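Local structure of putative cyclohexadienyl dehydrogenase and ADH prephenate dehydrogenase (Rhizobium meliloti, 4WJI) at the interface of chains A and B. The protein acts as a cyclohexadienyl dehydrogenase in tyrosine biosynthesis, probably oxidatively decarboxylating prephenate, and binds NADP and tyrosine. Coordinates in Å, arbitrary orientation; residue numbers count along the deposited sequence, not the author numbering. Chains: chain A/B, Putative cyclohexadienyl dehydrogenase and ADH prephenate dehydrogenase.

The interface of chains A and B. Residues chain A 124, 143-144, 146, 183-184, 187-188, 291; chain B 212, 215-216, 218-221.
In chain B, helix 210-215 ends, and the backbone passes through B:Tyr216 and the 3-10 turn 217-219 into helix 221-227, against strand 144-147 and helix 177-203 of chain A. This is part of the two-fold interface of a prephenate/arogenate dehydrogenase, whose family has a C-terminal dimerization domain. B:Tyr216 hides 84 Å² against chain A, the most in this patch. Its CG lies beside the backbone N (chi1 -53°), which puts the ring among A:Ile146, A:Val183 and A:Trp144. A:Ile146 CD1 sits over the centre of one ring face, 3.8 Å from the centroid. B:Lys215 CB covers the rim of the opposite face. A:Trp144 CB meets the ring in plane at its CD1–CE1 edge, and A:Val183 CG1 packs on CD2. That CE1 edge points at the indole face, ring planes at 90°. B:Lys215, bent at chi3 (55°), crosses the same face obliquely and lays CE over the six-membered ring, 3.6 Å from the centroid. An alanine at A:Trp144 would probably leave the B:Lys215 chain without its flat support and loosen the packing beside B:Tyr216. A:Ser188 OG, anti to its backbone N, donates to B:Ser219 O at 2.8 Å, from above the carbonyl plane. B:Ser219 OG turns back to B:Tyr216 O (2.8 Å), nearly along the C=O axis, which ties the turn together. A water lies 2.7 Å from A:Gln291 OE1 and also joins B:Lys215 O and B:Ala218 N. A:Arg143 NH1 holds that amide oxygen in the guanidinium plane at 2.9 Å, from above the amide carbonyl plane.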
loop_
_atom_site.group_PDB
_atom_site.type_symbol
_atom_site.label_atom_id
_atom_site.label_comp_id
_atom_site.label_asym_id
_atom_site.label_seq_id
_atom_site.Cartn_x
_atom_site.Cartn_y
_atom_site.Cartn_z
ATOM N N ILE A 124 11.252 8.886 -10.464
ATOM C CA ILE A 124 10.146 7.993 -10.063
ATOM C C ILE A 124 10.556 7.339 -8.762
ATOM O O ILE A 124 10.823 6.148 -8.698
ATOM C CB ILE A 124 9.782 7.030 -11.183
ATOM C CG1 ILE A 124 9.633 7.756 -12.519
ATOM C CG2 ILE A 124 8.541 6.263 -10.819
ATOM C CD1 ILE A 124 8.615 8.894 -12.565
ATOM N N ARG A 143 15.953 3.123 -9.366
ATOM C CA ARG A 143 14.703 3.711 -9.763
ATOM C C ARG A 143 14.826 4.240 -11.202
ATOM O O ARG A 143 15.923 4.414 -11.721
ATOM C CB ARG A 143 14.410 4.884 -8.834
ATOM C CG ARG A 143 14.286 4.513 -7.381
ATOM C CD ARG A 143 12.901 4.116 -7.003
ATOM N NE ARG A 143 12.603 2.760 -7.333
ATOM C CZ ARG A 143 12.810 1.718 -6.512
ATOM N NH1 ARG A 143 12.510 0.496 -6.888
ATOM N NH2 ARG A 143 13.446 1.859 -5.388
ATOM N N TRP A 144 13.695 4.528 -11.815
ATOM C CA TRP A 144 13.616 5.185 -13.087
ATOM C C TRP A 144 13.494 6.698 -12.913
ATOM O O TRP A 144 12.987 7.182 -11.878
ATOM C CB TRP A 144 12.380 4.679 -13.907
ATOM C CG TRP A 144 12.621 3.341 -14.474
ATOM C CD1 TRP A 144 12.337 2.134 -13.874
ATOM C CD2 TRP A 144 13.204 3.051 -15.705
ATOM N NE1 TRP A 144 12.749 1.104 -14.676
ATOM C CE2 TRP A 144 13.306 1.648 -15.802
ATOM C CE3 TRP A 144 13.720 3.842 -16.736
ATOM C CZ2 TRP A 144 13.867 1.022 -16.897
ATOM C CZ3 TRP A 144 14.282 3.204 -17.818
ATOM C CH2 TRP A 144 14.346 1.810 -17.888
ATOM N N ILE A 146 12.328 9.962 -15.659
ATOM C CA ILE A 146 11.799 10.282 -16.980
ATOM C C ILE A 146 12.155 11.723 -17.319
ATOM O O ILE A 146 11.847 12.652 -16.569
ATOM C CB ILE A 146 10.256 10.083 -17.050
ATOM C CG1 ILE A 146 9.847 8.635 -16.715
ATOM C CG2 ILE A 146 9.716 10.505 -18.401
ATOM C CD1 ILE A 146 8.370 8.447 -16.473
ATOM N N VAL A 183 0.663 8.372 -18.379
ATOM C CA VAL A 183 1.298 7.266 -17.660
ATOM C C VAL A 183 1.258 7.537 -16.143
ATOM O O VAL A 183 0.837 6.679 -15.331
ATOM C CB VAL A 183 2.738 7.027 -18.134
ATOM C CG1 VAL A 183 3.436 5.974 -17.275
ATOM C CG2 VAL A 183 2.774 6.550 -19.597
ATOM N N LEU A 184 1.668 8.738 -15.729
ATOM C CA LEU A 184 1.692 9.034 -14.293
ATOM C C LEU A 184 0.292 9.131 -13.676
ATOM O O LEU A 184 0.120 8.865 -12.486
ATOM C CB LEU A 184 2.598 10.214 -13.941
ATOM C CG LEU A 184 4.086 9.878 -13.796
ATOM C CD1 LEU A 184 4.344 9.096 -12.545
ATOM C CD2 LEU A 184 4.722 9.154 -14.989
ATOM N N VAL A 187 -0.204 5.302 -12.888
ATOM C CA VAL A 187 0.757 4.615 -11.976
ATOM C C VAL A 187 0.980 5.374 -10.682
ATOM O O VAL A 187 1.516 4.801 -9.712
ATOM C CB VAL A 187 2.167 4.291 -12.564
ATOM C CG1 VAL A 187 2.096 3.291 -13.705
ATOM C CG2 VAL A 187 2.933 5.549 -12.954
ATOM N N SER A 188 0.600 6.653 -10.606
ATOM C CA SER A 188 0.880 7.438 -9.408
ATOM C C SER A 188 -0.297 8.268 -8.914
ATOM O O SER A 188 -0.652 8.213 -7.750
ATOM C CB SER A 188 2.075 8.384 -9.702
ATOM O OG SER A 188 2.387 9.162 -8.552
ATOM N N GLN A 291 11.201 -3.909 -8.687
ATOM C CA GLN A 291 10.578 -2.629 -8.337
ATOM C C GLN A 291 9.718 -2.687 -7.103
ATOM O O GLN A 291 9.183 -1.671 -6.720
ATOM C CB GLN A 291 9.824 -2.022 -9.506
ATOM C CG GLN A 291 10.698 -1.510 -10.667
ATOM C CD GLN A 291 11.673 -0.446 -10.229
ATOM O OE1 GLN A 291 11.310 0.461 -9.516
ATOM N NE2 GLN A 291 12.930 -0.597 -10.592
ATOM N N GLU B 212 5.340 -0.037 -19.123
ATOM C CA GLU B 212 5.354 1.250 -18.416
ATOM C C GLU B 212 4.805 1.150 -16.982
ATOM O O GLU B 212 5.366 1.684 -16.040
ATOM C CB GLU B 212 4.577 2.302 -19.227
ATOM C CG GLU B 212 5.348 2.736 -20.472
ATOM C CD GLU B 212 4.571 3.609 -21.455
ATOM O OE1 GLU B 212 3.343 3.412 -21.664
ATOM O OE2 GLU B 212 5.212 4.493 -22.053
ATOM N N LYS B 215 7.543 -0.655 -14.896
ATOM C CA LYS B 215 8.727 0.150 -14.719
ATOM C C LYS B 215 8.537 1.309 -13.719
ATOM O O LYS B 215 9.442 1.594 -12.946
ATOM C CB LYS B 215 9.209 0.748 -16.053
ATOM C CG LYS B 215 9.789 -0.300 -16.978
ATOM C CD LYS B 215 9.927 0.168 -18.411
ATOM C CE LYS B 215 10.728 1.425 -18.520
ATOM N NZ LYS B 215 11.198 1.573 -19.961
ATOM N N TYR B 216 7.388 2.001 -13.772
ATOM C CA TYR B 216 7.193 3.226 -13.022
ATOM C C TYR B 216 6.324 3.025 -11.797
ATOM O O TYR B 216 5.849 4.007 -11.165
ATOM C CB TYR B 216 6.620 4.312 -13.935
ATOM C CG TYR B 216 7.436 4.531 -15.234
ATOM C CD1 TYR B 216 8.824 4.615 -15.247
ATOM C CD2 TYR B 216 6.784 4.595 -16.460
ATOM C CE1 TYR B 216 9.517 4.790 -16.440
ATOM C CE2 TYR B 216 7.475 4.780 -17.631
ATOM C CZ TYR B 216 8.826 4.843 -17.619
ATOM O OH TYR B 216 9.488 5.027 -18.822
ATOM N N ALA B 218 6.954 2.376 -8.744
ATOM C CA ALA B 218 7.407 2.949 -7.458
ATOM C C ALA B 218 6.895 4.349 -7.179
ATOM O O ALA B 218 7.225 4.918 -6.142
ATOM C CB ALA B 218 8.933 2.888 -7.319
ATOM N N SER B 219 6.043 4.885 -8.067
ATOM C CA SER B 219 5.388 6.176 -7.845
ATOM C C SER B 219 4.024 6.030 -7.178
ATOM O O SER B 219 3.282 6.994 -7.038
ATOM C CB SER B 219 5.296 7.045 -9.113
ATOM O OG SER B 219 4.654 6.356 -10.176
ATOM N N GLY B 220 3.681 4.804 -6.748
ATOM C CA GLY B 220 2.485 4.588 -5.910
ATOM C C GLY B 220 1.724 3.305 -6.188
ATOM O O GLY B 220 1.094 2.733 -5.313
ATOM N N PHE B 221 1.768 2.855 -7.437
ATOM C CA PHE B 221 0.980 1.734 -7.873
ATOM C C PHE B 221 1.428 0.453 -7.192
ATOM O O PHE B 221 0.576 -0.389 -6.859
ATOM C CB PHE B 221 1.158 1.586 -9.377
ATOM C CG PHE B 221 0.240 0.623 -10.045
ATOM C CD1 PHE B 221 -1.074 0.933 -10.296
ATOM C CD2 PHE B 221 0.755 -0.564 -10.551
ATOM C CE1 PHE B 221 -1.902 0.013 -10.946
ATOM C CE2 PHE B 221 -0.047 -1.456 -11.217
ATOM C CZ PHE B 221 -1.361 -1.167 -11.409
HETATM O O HOH W 1 9.334 2.111 -10.321
#